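PDB 6YHH: beta-N-acetylglucosaminidase-like protein Glycoside hydrolase family 20 from Flavobacterium johnsoniae, which probably hydrolyses terminal N-acetylglucosamine residues from chitin-derived oligosaccharides as a family 20 beta-N-acetylhexosaminidase. Local coordinates for residues A[318-324]-A[341-345]; A[30-35]-A[65-71]; A[515-521]-A[606-612]; A[408-412]-A[423-428]. Residue numbers count along the deposited sequence, not the author numbering.

Contact 1: residues A[318-324]-A[341-345]; sequences NEGKDWD and NHELQ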
loop_
_atom_site.group_PDB
_atom_site.type_symbol
_atom_site.label_atom_id
_atom_site.label_comp_id
_atom_site.label_asym_id
_atom_site.label_seq_id
_atom_site.Cartn_x
_atom_site.Cartn_y
_atom_site.Cartn_z
ATOM N N ASN A 318 -16.337 30.529 8.768
ATOM C CA ASN A 318 -17.508 31.153 8.170
ATOM C C ASN A 318 -17.125 32.634 8.009
ATOM O O ASN A 318 -17.105 33.351 8.999
ATOM C CB ASN A 318 -18.692 30.957 9.080
ATOM C CG ASN A 318 -19.918 31.734 8.597
ATOM O OD1 ASN A 318 -19.961 32.218 7.495
ATOM N ND2 ASN A 318 -20.893 31.824 9.450
ATOM N N GLU A 319 -16.814 33.089 6.828
ATOM C CA GLU A 319 -16.471 34.530 6.747
ATOM C C GLU A 319 -17.661 35.475 6.705
ATOM O O GLU A 319 -17.536 36.702 6.788
ATOM C CB GLU A 319 -15.589 34.734 5.547
ATOM C CG GLU A 319 -14.208 34.201 5.873
ATOM C CD GLU A 319 -13.223 34.401 4.742
ATOM O OE1 GLU A 319 -12.056 34.526 5.103
ATOM O OE2 GLU A 319 -13.611 34.425 3.512
ATOM N N GLY A 320 -18.845 34.903 6.624
ATOM C CA GLY A 320 -19.987 35.664 7.018
ATOM C C GLY A 320 -20.590 36.537 5.874
ATOM O O GLY A 320 -21.608 37.186 6.107
ATOM N N LYS A 321 -20.046 36.473 4.675
ATOM C CA LYS A 321 -20.497 37.387 3.579
ATOM C C LYS A 321 -21.930 37.102 3.134
ATOM O O LYS A 321 -22.732 38.048 3.006
ATOM C CB LYS A 321 -19.532 37.408 2.417
ATOM C CG LYS A 321 -18.115 37.983 2.687
ATOM C CD LYS A 321 -18.052 39.268 3.476
ATOM C CE LYS A 321 -16.662 39.922 3.531
ATOM N NZ LYS A 321 -16.635 40.835 4.742
ATOM N N ASP A 322 -22.290 35.834 2.917
ATOM C CA ASP A 322 -23.682 35.544 2.566
ATOM C C ASP A 322 -24.642 35.870 3.705
ATOM O O ASP A 322 -25.781 36.384 3.470
ATOM C CB ASP A 322 -23.836 34.101 2.144
ATOM C CG ASP A 322 -23.191 33.782 0.797
ATOM O OD1 ASP A 322 -22.696 34.676 0.030
ATOM O OD2 ASP A 322 -23.232 32.551 0.451
ATOM N N TRP A 323 -24.231 35.604 4.941
ATOM C CA TRP A 323 -25.040 35.995 6.091
ATOM C C TRP A 323 -25.307 37.502 6.117
ATOM O O TRP A 323 -26.470 37.907 6.300
ATOM C CB TRP A 323 -24.421 35.505 7.378
ATOM C CG TRP A 323 -24.555 34.010 7.581
ATOM C CD1 TRP A 323 -24.952 33.078 6.679
ATOM C CD2 TRP A 323 -24.241 33.300 8.792
ATOM N NE1 TRP A 323 -24.908 31.802 7.272
ATOM C CE2 TRP A 323 -24.508 31.936 8.572
ATOM C CE3 TRP A 323 -23.764 33.699 10.031
ATOM C CZ2 TRP A 323 -24.335 30.984 9.565
ATOM C CZ3 TRP A 323 -23.617 32.788 11.038
ATOM C CH2 TRP A 323 -23.855 31.427 10.795
ATOM N N ASP A 324 -24.257 38.292 5.952
ATOM C CA ASP A 324 -24.351 39.766 5.958
ATOM C C ASP A 324 -25.324 40.259 4.884
ATOM O O ASP A 324 -25.995 41.272 5.084
ATOM C CB ASP A 324 -22.978 40.352 5.710
ATOM C CG ASP A 324 -22.031 40.213 6.854
ATOM O OD1 ASP A 324 -22.402 39.893 7.986
ATOM O OD2 ASP A 324 -20.828 40.489 6.551
ATOM N N ASN A 341 -21.952 37.785 13.627
ATOM C CA ASN A 341 -21.996 36.458 12.973
ATOM C C ASN A 341 -21.572 35.368 13.942
ATOM O O ASN A 341 -22.139 34.279 13.909
ATOM C CB ASN A 341 -21.237 36.460 11.644
ATOM C CG ASN A 341 -22.010 37.165 10.551
ATOM O OD1 ASN A 341 -23.235 37.174 10.525
ATOM N ND2 ASN A 341 -21.310 37.775 9.680
ATOM N N HIS A 342 -20.497 35.601 14.708
ATOM C CA HIS A 342 -20.073 34.579 15.664
ATOM C C HIS A 342 -21.169 34.273 16.689
ATOM O O HIS A 342 -21.378 33.101 17.028
ATOM C CB HIS A 342 -18.780 35.007 16.357
ATOM C CG HIS A 342 -17.575 34.813 15.493
ATOM N ND1 HIS A 342 -17.548 33.894 14.472
ATOM C CD2 HIS A 342 -16.352 35.392 15.513
ATOM C CE1 HIS A 342 -16.362 33.925 13.889
ATOM N NE2 HIS A 342 -15.614 34.814 14.513
ATOM N N GLU A 343 -21.898 35.294 17.154
ATOM C CA GLU A 343 -23.028 35.047 18.074
ATOM C C GLU A 343 -24.108 34.225 17.397
ATOM O O GLU A 343 -24.684 33.297 18.005
ATOM C CB GLU A 343 -23.628 36.372 18.610
ATOM C CG GLU A 343 -22.664 37.034 19.580
ATOM C CD GLU A 343 -23.224 38.362 20.110
ATOM O OE1 GLU A 343 -24.387 38.727 19.845
ATOM O OE2 GLU A 343 -22.561 38.908 20.962
ATOM N N LEU A 344 -24.367 34.534 16.135
ATOM C CA LEU A 344 -25.364 33.766 15.414
ATOM C C LEU A 344 -24.926 32.322 15.174
ATOM O O LEU A 344 -25.703 31.358 15.232
ATOM C CB LEU A 344 -25.676 34.474 14.110
ATOM C CG LEU A 344 -26.576 33.770 13.081
ATOM C CD1 LEU A 344 -27.908 33.404 13.660
ATOM C CD2 LEU A 344 -26.753 34.620 11.827
ATOM N N GLN A 345 -23.631 32.162 14.888
ATOM C CA GLN A 345 -23.085 30.821 14.677
ATOM C C GLN A 345 -23.083 30.014 15.974
ATOM O O GLN A 345 -23.340 28.801 15.966
ATOM C CB GLN A 345 -21.686 30.880 14.077
ATOM C CG GLN A 345 -21.247 29.528 13.563
ATOM C CD GLN A 345 -19.793 29.524 13.098
ATOM O OE1 GLN A 345 -19.328 30.458 12.499
ATOM N NE2 GLN A 345 -19.093 28.467 13.392
HETATM O O HOH W 1 -16.634 30.461 11.764
#

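Contact 2: residues A[30-35]-A[65-71]; sequences KVNISG and ITKLNEF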
loop_
_atom_site.group_PDB
_atom_site.type_symbol
_atom_site.label_atom_id
_atom_site.label_comp_id
_atom_site.label_asym_id
_atom_site.label_seq_id
_atom_site.Cartn_x
_atom_site.Cartn_y
_atom_site.Cartn_z
ATOM N N LYS A 30 7.491 -17.304 24.330
ATOM C CA LYS A 30 6.059 -17.336 24.342
ATOM C C LYS A 30 5.464 -16.238 25.210
ATOM O O LYS A 30 6.164 -15.671 26.081
ATOM C CB LYS A 30 5.565 -18.744 24.869
ATOM C CG LYS A 30 5.921 -19.920 23.990
ATOM C CD LYS A 30 5.360 -21.254 24.515
ATOM C CE LYS A 30 6.358 -21.938 25.479
ATOM N NZ LYS A 30 7.818 -22.218 25.130
ATOM N N VAL A 31 4.181 -15.972 24.988
ATOM C CA VAL A 31 3.398 -14.976 25.677
ATOM C C VAL A 31 2.179 -15.574 26.352
ATOM O O VAL A 31 1.503 -16.467 25.843
ATOM C CB VAL A 31 3.010 -13.782 24.753
ATOM C CG1 VAL A 31 2.059 -14.221 23.663
ATOM C CG2 VAL A 31 2.420 -12.631 25.538
ATOM N N ASN A 32 1.870 -15.016 27.515
ATOM C CA ASN A 32 0.725 -15.407 28.336
ATOM C C ASN A 32 0.064 -14.169 28.870
ATOM O O ASN A 32 0.797 -13.211 29.202
ATOM C CB ASN A 32 1.227 -16.231 29.533
ATOM C CG ASN A 32 0.090 -16.880 30.286
ATOM O OD1 ASN A 32 -0.707 -17.628 29.706
ATOM N ND2 ASN A 32 -0.021 -16.545 31.610
ATOM N N ILE A 33 -1.250 -14.219 28.960
ATOM C CA ILE A 33 -2.054 -13.118 29.387
ATOM C C ILE A 33 -2.908 -13.564 30.582
ATOM O O ILE A 33 -3.542 -14.630 30.528
ATOM C CB ILE A 33 -3.018 -12.607 28.299
ATOM C CG1 ILE A 33 -2.279 -12.338 26.973
ATOM C CG2 ILE A 33 -3.731 -11.362 28.773
ATOM C CD1 ILE A 33 -3.274 -12.135 25.867
ATOM N N SER A 34 -2.982 -12.703 31.586
ATOM C CA SER A 34 -3.722 -12.997 32.811
ATOM C C SER A 34 -4.505 -11.814 33.310
ATOM O O SER A 34 -4.398 -10.674 32.813
ATOM C CB SER A 34 -2.776 -13.490 33.900
ATOM O OG SER A 34 -1.912 -12.455 34.321
ATOM N N GLY A 35 -5.402 -12.107 34.249
ATOM C CA GLY A 35 -6.194 -11.067 34.809
ATOM C C GLY A 35 -7.546 -10.949 34.179
ATOM O O GLY A 35 -8.261 -11.954 33.893
ATOM N N ILE A 65 -3.229 -15.753 19.433
ATOM C CA ILE A 65 -3.450 -15.719 20.893
ATOM C C ILE A 65 -4.923 -15.336 21.057
ATOM O O ILE A 65 -5.406 -14.316 20.519
ATOM C CB ILE A 65 -2.452 -14.755 21.547
ATOM C CG1 ILE A 65 -1.046 -15.359 21.591
ATOM C CG2 ILE A 65 -2.920 -14.414 22.959
ATOM C CD1 ILE A 65 -0.166 -14.849 20.512
ATOM N N THR A 66 -5.705 -16.209 21.737
ATOM C CA THR A 66 -7.146 -16.028 21.822
ATOM C C THR A 66 -7.810 -16.104 23.220
ATOM O O THR A 66 -8.981 -15.680 23.342
ATOM C CB THR A 66 -7.891 -17.055 20.942
ATOM O OG1 THR A 66 -7.506 -18.363 21.313
ATOM C CG2 THR A 66 -7.523 -16.836 19.474
ATOM N N LYS A 67 -7.078 -16.638 24.197
ATOM C CA LYS A 67 -7.596 -16.845 25.590
ATOM C C LYS A 67 -6.544 -16.490 26.621
ATOM O O LYS A 67 -5.351 -16.429 26.360
ATOM C CB LYS A 67 -7.947 -18.332 25.777
ATOM C CG LYS A 67 -9.051 -18.933 24.866
ATOM C CD LYS A 67 -9.168 -20.472 25.024
ATOM N N LEU A 68 -7.038 -16.298 27.839
ATOM C CA LEU A 68 -6.189 -16.158 28.984
ATOM C C LEU A 68 -5.505 -17.458 29.338
ATOM O O LEU A 68 -6.058 -18.551 29.145
ATOM C CB LEU A 68 -6.991 -15.642 30.189
ATOM C CG LEU A 68 -7.797 -14.361 30.014
ATOM C CD1 LEU A 68 -8.733 -14.095 31.209
ATOM C CD2 LEU A 68 -6.921 -13.161 29.779
ATOM N N ASN A 69 -4.361 -17.300 29.922
ATOM C CA ASN A 69 -3.579 -18.360 30.504
ATOM C C ASN A 69 -3.298 -19.512 29.592
ATOM O O ASN A 69 -3.287 -20.683 29.946
ATOM C CB ASN A 69 -4.194 -18.787 31.837
ATOM C CG ASN A 69 -3.964 -17.714 32.914
ATOM O OD1 ASN A 69 -2.780 -17.371 33.327
ATOM N ND2 ASN A 69 -5.004 -17.146 33.289
ATOM N N GLU A 70 -2.925 -19.169 28.391
ATOM C CA GLU A 70 -2.547 -20.159 27.428
ATOM C C GLU A 70 -1.253 -20.825 27.747
ATOM O O GLU A 70 -1.121 -22.002 27.372
ATOM C CB GLU A 70 -2.461 -19.570 25.985
ATOM C CG GLU A 70 -3.755 -19.151 25.421
ATOM C CD GLU A 70 -3.679 -18.440 24.057
ATOM O OE1 GLU A 70 -2.567 -18.024 23.658
ATOM O OE2 GLU A 70 -4.763 -18.341 23.403
ATOM N N PHE A 71 -0.308 -20.128 28.388
ATOM C CA PHE A 71 1.046 -20.637 28.727
ATOM C C PHE A 71 1.537 -20.036 30.039
ATOM O O PHE A 71 2.223 -19.012 30.075
ATOM C CB PHE A 71 2.088 -20.314 27.644
ATOM C CG PHE A 71 1.932 -21.116 26.429
ATOM C CD1 PHE A 71 2.408 -22.457 26.392
ATOM C CD2 PHE A 71 1.235 -20.603 25.341
ATOM C CE1 PHE A 71 2.206 -23.240 25.256
ATOM C CE2 PHE A 71 1.028 -21.394 24.172
ATOM C CZ PHE A 71 1.534 -22.716 24.139
HETATM O O HOH W 2 -1.074 -16.263 25.181
HETATM O O HOH W 3 -2.681 -16.289 27.451
HETATM O O HOH W 4 -5.700 -14.994 34.996
#

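Contact 3: residues A[515-521]-A[606-612]; sequences NIANNQN and LSANAPL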
loop_
_atom_site.group_PDB
_atom_site.type_symbol
_atom_site.label_atom_id
_atom_site.label_comp_id
_atom_site.label_asym_id
_atom_site.label_seq_id
_atom_site.Cartn_x
_atom_site.Cartn_y
_atom_site.Cartn_z
ATOM N N ASN A 515 9.247 7.572 -11.265
ATOM C CA ASN A 515 8.410 8.303 -12.211
ATOM C C ASN A 515 9.192 9.521 -12.771
ATOM O O ASN A 515 9.213 9.760 -13.973
ATOM C CB ASN A 515 7.129 8.762 -11.509
ATOM C CG ASN A 515 6.259 9.544 -12.462
ATOM O OD1 ASN A 515 5.876 9.021 -13.509
ATOM N ND2 ASN A 515 5.940 10.807 -12.095
ATOM N N ILE A 516 9.783 10.293 -11.888
ATOM C CA ILE A 516 10.498 11.471 -12.284
ATOM C C ILE A 516 11.701 11.141 -13.228
ATOM O O ILE A 516 11.899 11.853 -14.229
ATOM C CB ILE A 516 10.993 12.246 -11.052
ATOM C CG1 ILE A 516 9.802 12.827 -10.350
ATOM C CG2 ILE A 516 12.029 13.292 -11.367
ATOM C CD1 ILE A 516 10.247 13.343 -8.956
ATOM N N ALA A 517 12.409 10.064 -12.870
ATOM C CA ALA A 517 13.603 9.647 -13.597
ATOM C C ALA A 517 13.278 8.798 -14.813
ATOM O O ALA A 517 14.192 8.329 -15.436
ATOM C CB ALA A 517 14.537 8.893 -12.652
ATOM N N ASN A 518 12.013 8.524 -15.138
ATOM C CA ASN A 518 11.711 7.636 -16.225
ATOM C C ASN A 518 12.374 6.285 -16.018
ATOM O O ASN A 518 12.858 5.644 -16.971
ATOM C CB ASN A 518 12.113 8.214 -17.587
ATOM C CG ASN A 518 11.430 7.544 -18.738
ATOM O OD1 ASN A 518 10.423 6.826 -18.597
ATOM N ND2 ASN A 518 11.987 7.750 -19.927
ATOM N N ASN A 519 12.385 5.824 -14.775
ATOM C CA ASN A 519 12.872 4.474 -14.372
ATOM C C ASN A 519 14.320 4.259 -14.653
ATOM O O ASN A 519 14.763 3.114 -14.744
ATOM C CB ASN A 519 12.039 3.345 -15.008
ATOM C CG ASN A 519 12.161 2.022 -14.295
ATOM O OD1 ASN A 519 12.329 1.942 -13.081
ATOM N ND2 ASN A 519 12.107 0.952 -15.070
ATOM N N GLN A 520 15.074 5.344 -14.771
ATOM C CA GLN A 520 16.524 5.282 -14.753
ATOM C C GLN A 520 17.003 5.184 -13.315
ATOM O O GLN A 520 16.186 5.096 -12.365
ATOM C CB GLN A 520 17.090 6.538 -15.448
ATOM C CG GLN A 520 16.645 6.722 -16.909
ATOM C CD GLN A 520 17.071 8.082 -17.451
ATOM O OE1 GLN A 520 16.406 9.116 -17.269
ATOM N NE2 GLN A 520 18.256 8.104 -18.009
ATOM N N ASN A 521 18.331 5.094 -13.107
ATOM C CA ASN A 521 18.901 5.018 -11.808
ATOM C C ASN A 521 18.499 6.236 -10.981
ATOM O O ASN A 521 18.780 7.342 -11.445
ATOM C CB ASN A 521 20.420 4.980 -11.966
ATOM C CG ASN A 521 21.146 4.728 -10.686
ATOM O OD1 ASN A 521 20.680 4.972 -9.578
ATOM N ND2 ASN A 521 22.371 4.261 -10.846
ATOM N N LEU A 606 20.525 12.236 -16.322
ATOM C CA LEU A 606 19.147 11.699 -16.354
ATOM C C LEU A 606 18.223 12.425 -17.240
ATOM O O LEU A 606 17.328 11.835 -17.908
ATOM C CB LEU A 606 18.509 11.679 -14.956
ATOM C CG LEU A 606 19.101 10.746 -13.908
ATOM C CD1 LEU A 606 18.406 10.955 -12.591
ATOM C CD2 LEU A 606 19.112 9.309 -14.356
ATOM N N SER A 607 18.356 13.783 -17.235
ATOM C CA SER A 607 17.445 14.627 -17.962
ATOM C C SER A 607 17.337 14.408 -19.472
ATOM O O SER A 607 16.270 14.695 -20.056
ATOM C CB SER A 607 17.736 16.082 -17.674
ATOM O OG SER A 607 18.856 16.521 -18.444
ATOM N N ALA A 608 18.365 13.737 -20.081
ATOM C CA ALA A 608 18.324 13.434 -21.498
ATOM C C ALA A 608 17.121 12.605 -21.873
ATOM O O ALA A 608 16.625 12.704 -22.993
ATOM C CB ALA A 608 19.624 12.741 -21.868
ATOM N N ASN A 609 16.654 11.794 -20.923
ATOM C CA ASN A 609 15.490 10.918 -21.156
ATOM C C ASN A 609 14.429 11.037 -20.047
ATOM O O ASN A 609 13.749 10.048 -19.742
ATOM C CB ASN A 609 15.953 9.474 -21.298
ATOM C CG ASN A 609 14.844 8.521 -21.841
ATOM O OD1 ASN A 609 13.957 8.907 -22.629
ATOM N ND2 ASN A 609 14.950 7.236 -21.452
ATOM N N ALA A 610 14.301 12.233 -19.461
ATOM C CA ALA A 610 13.371 12.388 -18.312
ATOM C C ALA A 610 12.909 13.858 -18.210
ATOM O O ALA A 610 13.526 14.634 -17.479
ATOM C CB ALA A 610 14.031 11.959 -17.019
ATOM N N PRO A 611 11.810 14.240 -18.901
ATOM C CA PRO A 611 11.333 15.568 -18.823
ATOM C C PRO A 611 11.036 16.052 -17.405
ATOM O O PRO A 611 11.075 17.279 -17.173
ATOM C CB PRO A 611 10.060 15.562 -19.731
ATOM C CG PRO A 611 10.333 14.456 -20.716
ATOM C CD PRO A 611 11.058 13.414 -19.867
ATOM N N LEU A 612 10.595 15.140 -16.504
ATOM C CA LEU A 612 10.235 15.588 -15.168
ATOM C C LEU A 612 11.460 15.969 -14.312
ATOM O O LEU A 612 11.306 16.438 -13.197
ATOM C CB LEU A 612 9.387 14.548 -14.443
ATOM C CG LEU A 612 8.064 14.185 -15.136
ATOM C CD1 LEU A 612 7.367 13.157 -14.304
ATOM C CD2 LEU A 612 7.230 15.348 -15.386
HETATM O O HOH W 5 10.593 12.215 -16.686
#

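Contact 4: residues A[408-412]-A[423-428]; sequences LSNGF and HYLNDP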
loop_
_atom_site.group_PDB
_atom_site.type_symbol
_atom_site.label_atom_id
_atom_site.label_comp_id
_atom_site.label_asym_id
_atom_site.label_seq_id
_atom_site.Cartn_x
_atom_site.Cartn_y
_atom_site.Cartn_z
ATOM N N LEU A 408 -5.625 21.382 21.788
ATOM C CA LEU A 408 -4.746 22.234 21.016
ATOM C C LEU A 408 -4.379 21.532 19.693
ATOM O O LEU A 408 -3.787 20.440 19.664
ATOM C CB LEU A 408 -3.507 22.576 21.769
ATOM C CG LEU A 408 -2.652 23.607 21.056
ATOM C CD1 LEU A 408 -3.340 24.945 20.852
ATOM C CD2 LEU A 408 -1.245 23.840 21.615
ATOM N N SER A 409 -4.724 22.167 18.580
ATOM C CA SER A 409 -4.126 21.842 17.254
ATOM C C SER A 409 -3.225 22.923 16.654
ATOM O O SER A 409 -2.361 22.575 15.826
ATOM C CB SER A 409 -5.170 21.359 16.210
ATOM O OG SER A 409 -5.601 20.066 16.595
ATOM N N ASN A 410 -3.397 24.179 17.043
ATOM C CA ASN A 410 -2.471 25.212 16.612
ATOM C C ASN A 410 -1.027 24.781 16.927
ATOM O O ASN A 410 -0.783 24.285 18.054
ATOM C CB ASN A 410 -2.705 26.529 17.383
ATOM C CG ASN A 410 -1.837 27.651 16.842
ATOM O OD1 ASN A 410 -0.797 28.022 17.438
ATOM N ND2 ASN A 410 -2.140 28.040 15.593
ATOM N N GLY A 411 -0.135 24.918 15.945
ATOM C CA GLY A 411 1.273 24.511 16.072
ATOM C C GLY A 411 1.549 23.045 15.774
ATOM O O GLY A 411 2.695 22.591 15.828
ATOM N N PHE A 412 0.470 22.278 15.444
ATOM C CA PHE A 412 0.566 20.878 15.023
ATOM C C PHE A 412 -0.077 20.713 13.593
ATOM O O PHE A 412 -0.574 19.618 13.242
ATOM C CB PHE A 412 -0.178 19.960 15.989
ATOM C CG PHE A 412 0.351 19.933 17.421
ATOM C CD1 PHE A 412 1.692 19.796 17.713
ATOM C CD2 PHE A 412 -0.532 19.941 18.490
ATOM C CE1 PHE A 412 2.124 19.629 19.030
ATOM C CE2 PHE A 412 -0.092 19.842 19.785
ATOM C CZ PHE A 412 1.250 19.678 20.076
ATOM N N HIS A 423 6.905 21.588 15.660
ATOM C CA HIS A 423 5.867 20.782 16.245
ATOM C C HIS A 423 6.244 20.148 17.613
ATOM O O HIS A 423 5.426 20.106 18.520
ATOM C CB HIS A 423 5.429 19.689 15.218
ATOM C CG HIS A 423 4.999 20.259 13.940
ATOM N ND1 HIS A 423 3.990 21.185 13.846
ATOM C CD2 HIS A 423 5.363 19.962 12.669
ATOM C CE1 HIS A 423 3.811 21.496 12.574
ATOM N NE2 HIS A 423 4.634 20.776 11.849
ATOM N N TYR A 424 7.516 19.705 17.729
ATOM C CA TYR A 424 7.965 19.023 18.938
ATOM C C TYR A 424 7.958 19.920 20.121
ATOM O O TYR A 424 7.647 19.465 21.218
ATOM C CB TYR A 424 9.376 18.500 18.704
ATOM C CG TYR A 424 9.929 17.626 19.810
ATOM C CD1 TYR A 424 9.236 16.529 20.236
ATOM C CD2 TYR A 424 11.101 17.989 20.453
ATOM C CE1 TYR A 424 9.761 15.712 21.218
ATOM C CE2 TYR A 424 11.652 17.224 21.451
ATOM C CZ TYR A 424 10.988 16.098 21.850
ATOM O OH TYR A 424 11.496 15.321 22.826
ATOM N N LEU A 425 8.227 21.201 19.902
ATOM C CA LEU A 425 8.333 22.170 21.046
ATOM C C LEU A 425 7.044 22.880 21.277
ATOM O O LEU A 425 6.890 23.600 22.254
ATOM C CB LEU A 425 9.441 23.122 20.769
ATOM C CG LEU A 425 10.802 22.376 20.697
ATOM C CD1 LEU A 425 11.898 23.373 20.352
ATOM C CD2 LEU A 425 11.128 21.494 21.927
ATOM N N ASN A 426 6.009 22.585 20.478
ATOM C CA ASN A 426 4.732 23.194 20.697
ATOM C C ASN A 426 3.999 22.505 21.856
ATOM O O ASN A 426 3.721 21.340 21.803
ATOM C CB ASN A 426 3.889 22.974 19.428
ATOM C CG ASN A 426 2.555 23.701 19.427
ATOM O OD1 ASN A 426 2.519 24.930 19.504
ATOM N ND2 ASN A 426 1.438 22.951 19.203
ATOM N N ASP A 427 3.611 23.197 22.897
ATOM C CA ASP A 427 3.098 22.499 24.098
ATOM C C ASP A 427 1.669 22.914 24.382
ATOM O O ASP A 427 1.372 24.142 24.397
ATOM C CB ASP A 427 4.000 22.871 25.261
ATOM C CG ASP A 427 3.819 21.973 26.468
ATOM O OD1 ASP A 427 2.755 21.964 27.065
ATOM O OD2 ASP A 427 4.703 21.220 26.757
ATOM N N PRO A 428 0.778 21.978 24.597
ATOM C CA PRO A 428 -0.595 22.365 24.883
ATOM C C PRO A 428 -0.732 23.215 26.168
ATOM O O PRO A 428 -1.755 23.937 26.327
ATOM C CB PRO A 428 -1.298 21.035 25.040
ATOM C CG PRO A 428 -0.438 20.051 24.269
ATOM C CD PRO A 428 0.945 20.514 24.515
HETATM O O HOH W 6 0.415 26.796 19.841
#

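Contact 1: residues A[318-324]-A[341-345]
The backbones come closest at G320 and N341, whose CA atoms lie 6.3 Å apart in the catalytic TIM barrel, within the link between strands 310-312 and 362-366. G320 is the N-cap of helix 321-325 and accepts on its O from D324 N at 2.9 Å. It has positive phi, and a CB there would also run into N341 ND2, so glycine suits the site twice over. Segment 341-345 is the first turn of helix 341-358. W323 fills the space between the helices: its CE3 is 3.6 Å from L344 CD2, and its ring edge meets N341 OD1, while NE1 is bonded to L284 O. Further along, Q345 gives NE2 to G315 O, and a water that donates to Q345 OE1 at 2.8 Å accepts a hydrogen bond from N318 N at 3.0 Å. N318 directly follows E317, the predicted proton donor, so the contact lies next to the presumed active-site loop. On the outer side, N341 ND2 donates to D324 OD1 at 2.9 Å.

Contact 2: residues A[30-35]-A[65-71]
In the second GH20 domain, strand 31-35, helix 40-56 and strand 76-80 form a beta-alpha-beta crossover, and residues 65-71 belong to the loop returning from the helix. Strand 31-35 pairs in parallel with 76-80 along one edge; the irregular loop runs beside the other. One direct bond reaches the strand backbone, N69 N to I33 O at 2.9 Å; a second, F71 N to N32 OD1 at 2.9 Å, uses a side chain. N32 ND2 has a weak bond to N69 OD1 at 3.4 Å and a further partner in Q77.

Waters fill the gaps where the loop stands off. One bridges V31 O and E70 OE1, a second joins I33 N to K67 O and E70 N, and a third joins G35 N to N69 ND2. The loop's own curve is held by E70 OE2, which accepts from T66 N at 2.9 Å and K67 N at 3.0 Å.

Apolar contacts form on the side facing helix 40-56 and at the start of the strand. I65 turns toward the strand, with CG1 3.9 Å from V31 CG1 and CG2 3.7 Å from I33 CD1, in a core shared with helix 40-56. I33 CG2 also touches L68 CD2 at 3.8 Å. At the start of the strand K30 lies across F71 in a CH-pi contact, its CD 3.8 Å from the ring centroid.

Contact 3: residues A[515-521]-A[606-612]
L612, L606 and Q520 give up the most area where the C-terminal ends of two helices meet. L612 sits beside the last turn of helix 507-517: its CB is 3.7 Å from I516 O, and its CD1 reaches N515 ND2 at 3.5 Å. A water completes this corner, donating to I516 O at 2.8 Å and accepting from L612 N at 2.9 Å. L606, in the last turn of helix 583-607, packs against the chain that leaves helix 507-517; its CD2 is 3.6 Å from Q520 CB and 3.5 Å from N521 O. Q520 comes into position because the helix ends in a Schellman motif at N518, with positive phi, and a type I' turn from A517 to Q520 folds the chain back. Between these sites A610 CB packs at 3.5 Å against I516 O, and N518 ND2 donates to N609 O at 2.9 Å. N515 uses its amide outward, toward R497 and G54 of the second subunit, which also packs on N518 and L612. The contact joins helices 507-517 and 583-607 at their ends, just ahead of helices 523-529 and 617-634, and forms part of the interface with the second subunit.

Contact 4: residues A[408-412]-A[423-428]
This contact closes a loop of the catalytic TIM barrel: residues 408-412 leave strand 406-408, the seventh of its eight parallel strands, and 423-428 run off the end of the short helix 420-424. A type II turn from S409 to F412, with F412 N bonded to S409 O at 2.9 Å and G411 at its positive-phi position, points two carbonyls at the second segment. G411 O accepts from H423 ND1 at 2.8 Å, and N410 O from N426 ND2, also at 2.8 Å. A water lies within hydrogen-bonding reach of N410 OD1 (3.0 Å) and N426 OD1 (2.8 Å), while N410 ND2 is taken by W383 O. N426 N bonds back to H423 O at 3.2 Å, but N426 O is buried without a partner. L408 and P428 pack against each other, CB to CB at 4.2 Å. G411 has no CB to strike N426 OD1, so the amide can lie close to the turn, its ND2 over the F412 ring face, 3.4 Å from CZ.

Along the chain the contacts come in the order 2, 1, 4, 3, each closing before the next opens. Contact 2 lies in the second GH20 domain, on the opposite side of the chain's centre from contact 1, with centres about 58 Å apart. Contacts 1 and 4 share the catalytic barrel: their centres are about 28 Å apart, and both involve loops that follow barrel strands, 310-312 and 406-408, with the predicted proton donor E317 nearer contact 1. Contact 3 belongs to the helices after the barrel, about 39 Å from contact 4 between centres. Each of the three regions is thus joined within itself, and contact 3 alone also meets the second subunit.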